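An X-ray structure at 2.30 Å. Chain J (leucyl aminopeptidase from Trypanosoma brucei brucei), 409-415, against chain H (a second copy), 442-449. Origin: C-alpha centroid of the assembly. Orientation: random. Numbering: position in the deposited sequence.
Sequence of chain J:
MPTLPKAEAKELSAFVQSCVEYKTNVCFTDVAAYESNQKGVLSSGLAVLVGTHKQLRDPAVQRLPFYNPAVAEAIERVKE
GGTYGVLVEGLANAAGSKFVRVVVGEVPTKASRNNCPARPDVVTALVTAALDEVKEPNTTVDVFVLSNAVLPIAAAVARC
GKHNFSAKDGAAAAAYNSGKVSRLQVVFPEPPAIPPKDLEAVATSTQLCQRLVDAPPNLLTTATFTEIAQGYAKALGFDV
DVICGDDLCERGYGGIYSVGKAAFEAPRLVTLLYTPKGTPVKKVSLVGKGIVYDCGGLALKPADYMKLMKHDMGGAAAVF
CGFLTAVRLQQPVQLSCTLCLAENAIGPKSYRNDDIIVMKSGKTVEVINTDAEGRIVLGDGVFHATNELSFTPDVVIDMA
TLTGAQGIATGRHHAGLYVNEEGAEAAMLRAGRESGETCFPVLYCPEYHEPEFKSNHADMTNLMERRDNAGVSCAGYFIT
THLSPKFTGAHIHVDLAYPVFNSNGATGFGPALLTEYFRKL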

ATOM      1  N   ALA J 409     -14.380  -2.433  17.924  1.00 25.39           N
ATOM      2  CA  ALA J 409     -15.167  -3.346  18.778  1.00 25.41           C
ATOM      3  C   ALA J 409     -16.325  -2.670  19.473  1.00 24.94           C
ATOM      4  O   ALA J 409     -17.473  -3.082  19.325  1.00 26.97           O
ATOM      5  N   THR J 410     -16.007  -1.661  20.255  1.00 24.09           N
ATOM      6  CA  THR J 410     -16.985  -0.965  21.093  1.00 24.29           C
ATOM      7  C   THR J 410     -17.312   0.483  20.701  1.00 25.21           C
ATOM      8  O   THR J 410     -18.204   1.106  21.276  1.00 25.35           O
ATOM      9  N   GLY J 411     -16.566   1.025  19.756  1.00 25.83           N
ATOM     10  CA  GLY J 411     -16.916   2.315  19.144  1.00 27.01           C
ATOM     11  C   GLY J 411     -16.412   3.560  19.836  1.00 27.88           C
ATOM     12  O   GLY J 411     -15.625   3.509  20.761  1.00 30.03           O
ATOM     13  N   ARG J 412     -16.898   4.695  19.371  1.00 28.48           N
ATOM     14  CA  ARG J 412     -16.347   5.980  19.748  1.00 30.52           C
ATOM     15  C   ARG J 412     -16.810   6.466  21.113  1.00 29.48           C
ATOM     16  O   ARG J 412     -16.154   7.318  21.718  1.00 29.31           O
ATOM     17  N   HIS J 413     -17.919   5.932  21.597  1.00 28.60           N
ATOM     18  CA  HIS J 413     -18.536   6.423  22.861  1.00 29.25           C
ATOM     19  C   HIS J 413     -18.449   5.482  24.032  1.00 28.10           C
ATOM     20  O   HIS J 413     -18.733   5.867  25.155  1.00 26.61           O
ATOM     21  N   HIS J 414     -18.048   4.245  23.767  1.00 27.30           N
ATOM     22  CA  HIS J 414     -17.962   3.210  24.816  1.00 26.67           C
ATOM     23  C   HIS J 414     -16.574   2.671  24.950  1.00 25.37           C
ATOM     24  O   HIS J 414     -16.055   2.050  24.048  1.00 25.63           O
ATOM     25  N   ALA J 415     -16.000   2.907  26.103  1.00 25.26           N
ATOM     26  CA  ALA J 415     -14.701   2.331  26.446  1.00 26.07           C
ATOM     27  C   ALA J 415     -14.856   0.824  26.650  1.00 24.11           C
ATOM     28  O   ALA J 415     -15.839   0.376  27.165  1.00 22.98           O
TER
ATOM     29  N   VAL H 442     -21.701  -8.072  21.343  1.00 23.91           N
ATOM     30  CA  VAL H 442     -21.172  -6.785  20.916  1.00 24.17           C
ATOM     31  C   VAL H 442     -22.143  -5.697  21.264  1.00 23.43           C
ATOM     32  O   VAL H 442     -23.335  -5.933  21.446  1.00 24.73           O
ATOM     33  N   LEU H 443     -21.640  -4.479  21.275  1.00 24.09           N
ATOM     34  CA  LEU H 443     -22.426  -3.293  21.692  1.00 23.92           C
ATOM     35  C   LEU H 443     -23.755  -3.178  20.925  1.00 23.21           C
ATOM     36  O   LEU H 443     -23.765  -3.195  19.724  1.00 21.83           O
ATOM     37  N   TYR H 444     -24.836  -3.109  21.681  1.00 23.62           N
ATOM     38  CA  TYR H 444     -26.139  -2.739  21.163  1.00 25.19           C
ATOM     39  C   TYR H 444     -26.429  -1.307  21.569  1.00 25.44           C
ATOM     40  O   TYR H 444     -26.715  -1.011  22.736  1.00 24.06           O
ATOM     41  N   CYS H 445     -26.408  -0.432  20.569  1.00 25.77           N
ATOM     42  CA  CYS H 445     -26.640   1.014  20.793  1.00 25.78           C
ATOM     43  C   CYS H 445     -27.064   1.702  19.506  1.00 26.22           C
ATOM     44  O   CYS H 445     -26.335   2.520  18.961  1.00 25.08           O
ATOM     45  N   PRO H 446     -28.284   1.398  19.022  1.00 26.51           N
ATOM     46  CA  PRO H 446     -28.786   1.905  17.731  1.00 26.72           C
ATOM     47  C   PRO H 446     -28.702   3.405  17.572  1.00 25.53           C
ATOM     48  O   PRO H 446     -28.459   3.889  16.485  1.00 26.63           O
ATOM     49  N   GLU H 447     -28.922   4.128  18.645  1.00 25.05           N
ATOM     50  CA  GLU H 447     -28.838   5.596  18.580  1.00 25.77           C
ATOM     51  C   GLU H 447     -27.438   6.056  18.105  1.00 26.16           C
ATOM     52  O   GLU H 447     -27.309   7.139  17.559  1.00 26.13           O
ATOM     53  N   TYR H 448     -26.403   5.256  18.368  1.00 24.71           N
ATOM     54  CA  TYR H 448     -25.029   5.609  17.926  1.00 24.06           C
ATOM     55  C   TYR H 448     -24.637   4.990  16.596  1.00 24.48           C
ATOM     56  O   TYR H 448     -23.754   5.474  15.933  1.00 24.13           O
ATOM     57  N   HIS H 449     -25.335   3.940  16.205  1.00 25.72           N
ATOM     58  CA  HIS H 449     -25.073   3.277  14.902  1.00 26.88           C
ATOM     59  C   HIS H 449     -25.748   3.968  13.742  1.00 27.03           C
ATOM     60  O   HIS H 449     -25.204   4.105  12.682  1.00 26.25           O
TER

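Three side chains carry most of this contact between two copies of the aminopeptidase: Leu H443, Tyr H448 and His J414, with His J413 close behind. All four send their CA-to-CB bonds toward the opposing stretch. No direct hydrogen bond crosses between the stretches, so the fit rests on a leucine and three aromatic rings, with one water joining the backbones.

Leu H443 covers the largest area. With chi1 t and chi2 p, its two methyls find different surroundings. CD1 sits over one face of the His J414 ring, 3.6 Å from the ring centroid and 8° off the ring normal, a nearly ideal CH-pi placement. CD2 reaches the backbone of chain J, lying 3.4 Å from O of Thr J410, and also comes within 3.6 Å of ND1 of His J414. The backbones are close here, with CA of Thr J410 and CA of Leu H443 5.9 Å apart. Between these contacts lies Gly J411, the first residue to leave the helical conformation. Its positive phi by itself favours glycine, and an ideal CB would point toward chain H, 4.2 Å from CD2 of Leu H443; that distance alone would not make a clash, so the backbone turn is the clearer rule.

His J414 adopts chi1 m, which carries its imidazole between the leucine and the tyrosine. While Leu H443 occupies a face, CE1 approaches CE2 of Tyr H448 at 3.6 Å, near the plane of the tyrosine ring. The two rings meet rim to rim, their planes at 61°. CE1 of His J414 also lies 4.0 Å from SG of Cys H445, an oblique sulfur contact. NE2 is hydrogen-bonded elsewhere in the structure, so the ring can be buried with that nitrogen satisfied.

Tyr H448, also chi1 m, leans its ring on both histidines. At its edge is His J414; over one face is ND1 of His J413. The latter histidine, again chi1 m, brings CB to 3.4 Å from CE2 of Tyr H448, and its ring lies obliquely to the tyrosine ring, centroids 4.2 Å apart and planes at 33°. Two consecutive histidines thus address one tyrosine in different ways, through face and edge.

Two side-chain hydrogen bonds form within the stretches, one on each chain. OG1 of Thr J410, in the p rotamer, donates to O of His J414 at 2.7 Å, tying the two ends of the turn that presents the histidines. On chain H, Cys H445 occupies the N-cap position; its N donates to NE2 of His H449 at 3.0 Å, and its O accepts from N of Tyr H448 at 2.8 Å, bracing the helical turn that bears the tyrosine. Where the backbones do not meet directly, a water bridges them: it donates to O of Ala J409 at 3.0 Å and accepts from N of Leu H443 at 2.8 Å. Arg J412 makes no contact here, and its end leads away.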

ATOM      1  CB  ALA J 409     -14.269  -4.054  19.792  1.00 24.93           C
ATOM      2  CB  THR J 410     -16.599  -0.996  22.592  1.00 24.35           C
ATOM      3  OG1 THR J 410     -15.422  -0.248  22.836  1.00 23.30           O
ATOM      4  CG2 THR J 410     -16.396  -2.419  23.072  1.00 24.98           C
ATOM      5  CB  ARG J 412     -16.661   7.041  18.678  1.00 33.25           C
ATOM      6  CG  ARG J 412     -16.236   6.750  17.234  1.00 35.67           C
ATOM      7  CD  ARG J 412     -14.772   6.855  17.141  1.00 41.34           C
ATOM      8  NE  ARG J 412     -14.256   6.940  15.782  1.00 46.97           N
ATOM      9  CZ  ARG J 412     -13.733   8.032  15.216  1.00 49.03           C
ATOM     10  NH1 ARG J 412     -13.662   9.195  15.856  1.00 49.13           N
ATOM     11  NH2 ARG J 412     -13.253   7.945  13.989  1.00 52.22           N
ATOM     12  CB  HIS J 413     -19.984   6.794  22.654  1.00 31.46           C
ATOM     13  CG  HIS J 413     -20.189   7.687  21.476  1.00 34.86           C
ATOM     14  ND1 HIS J 413     -20.353   7.198  20.198  1.00 36.98           N
ATOM     15  CD2 HIS J 413     -20.223   9.029  21.371  1.00 36.73           C
ATOM     16  CE1 HIS J 413     -20.486   8.200  19.359  1.00 37.26           C
ATOM     17  NE2 HIS J 413     -20.403   9.321  20.043  1.00 39.19           N
ATOM     18  CB  HIS J 414     -18.879   2.047  24.517  1.00 26.54           C
ATOM     19  CG  HIS J 414     -20.325   2.368  24.639  1.00 25.94           C
ATOM     20  ND1 HIS J 414     -20.999   3.088  23.688  1.00 25.89           N
ATOM     21  CD2 HIS J 414     -21.231   2.051  25.589  1.00 25.95           C
ATOM     22  CE1 HIS J 414     -22.264   3.211  24.053  1.00 26.81           C
ATOM     23  NE2 HIS J 414     -22.426   2.600  25.211  1.00 26.63           N
ATOM     24  CB  ALA J 415     -14.121   2.971  27.702  1.00 26.13           C
TER
ATOM     25  CB  VAL H 442     -20.791  -6.732  19.438  1.00 24.85           C
ATOM     26  CG1 VAL H 442     -19.686  -7.731  19.177  1.00 25.81           C
ATOM     27  CG2 VAL H 442     -21.982  -6.988  18.525  1.00 25.27           C
ATOM     28  CB  LEU H 443     -21.623  -2.008  21.478  1.00 23.67           C
ATOM     29  CG  LEU H 443     -22.348  -0.676  21.747  1.00 23.05           C
ATOM     30  CD1 LEU H 443     -22.607  -0.507  23.235  1.00 23.01           C
ATOM     31  CD2 LEU H 443     -21.529   0.493  21.212  1.00 22.56           C
ATOM     32  CB  TYR H 444     -27.265  -3.673  21.668  1.00 25.89           C
ATOM     33  CG  TYR H 444     -28.625  -3.366  21.069  1.00 26.22           C
ATOM     34  CD1 TYR H 444     -28.962  -3.831  19.801  1.00 26.42           C
ATOM     35  CD2 TYR H 444     -29.577  -2.594  21.770  1.00 26.43           C
ATOM     36  CE1 TYR H 444     -30.178  -3.529  19.227  1.00 26.38           C
ATOM     37  CE2 TYR H 444     -30.813  -2.313  21.213  1.00 26.05           C
ATOM     38  CZ  TYR H 444     -31.103  -2.781  19.947  1.00 26.57           C
ATOM     39  OH  TYR H 444     -32.296  -2.503  19.346  1.00 28.27           O
ATOM     40  CB  CYS H 445     -25.401   1.663  21.382  1.00 25.49           C
ATOM     41  SG  CYS H 445     -25.769   3.274  22.132  1.00 26.55           S
ATOM     42  CB  PRO H 446     -30.271   1.495  17.727  1.00 26.67           C
ATOM     43  CG  PRO H 446     -30.405   0.440  18.735  1.00 26.90           C
ATOM     44  CD  PRO H 446     -29.291   0.593  19.724  1.00 26.66           C
ATOM     45  CB  GLU H 447     -29.249   6.291  19.894  1.00 26.14           C
ATOM     46  CG  GLU H 447     -28.412   5.932  21.119  1.00 28.32           C
ATOM     47  CD  GLU H 447     -28.937   4.733  21.930  1.00 27.92           C
ATOM     48  OE1 GLU H 447     -29.498   3.808  21.332  1.00 25.92           O
ATOM     49  OE2 GLU H 447     -28.708   4.737  23.164  1.00 26.85           O
ATOM     50  CB  TYR H 448     -23.994   5.258  18.975  1.00 23.29           C
ATOM     51  CG  TYR H 448     -24.046   6.044  20.269  1.00 22.88           C
ATOM     52  CD1 TYR H 448     -24.780   7.205  20.389  1.00 23.61           C
ATOM     53  CD2 TYR H 448     -23.345   5.621  21.374  1.00 22.65           C
ATOM     54  CE1 TYR H 448     -24.801   7.935  21.579  1.00 23.14           C
ATOM     55  CE2 TYR H 448     -23.383   6.330  22.555  1.00 22.69           C
ATOM     56  CZ  TYR H 448     -24.107   7.494  22.651  1.00 22.32           C
ATOM     57  OH  TYR H 448     -24.138   8.210  23.832  1.00 22.03           O
ATOM     58  CB  HIS H 449     -25.532   1.826  14.893  1.00 27.44           C
ATOM     59  CG  HIS H 449     -25.145   1.070  16.116  1.00 29.88           C
ATOM     60  ND1 HIS H 449     -23.949   1.273  16.765  1.00 29.36           N
ATOM     61  CD2 HIS H 449     -25.806   0.119  16.823  1.00 30.54           C
ATOM     62  CE1 HIS H 449     -23.883   0.472  17.811  1.00 31.05           C
ATOM     63  NE2 HIS H 449     -25.004  -0.229  17.874  1.00 31.64           N
TER
HETATM   64  O   HOH W   1     -18.808  -4.509  21.582  1.00 27.19           O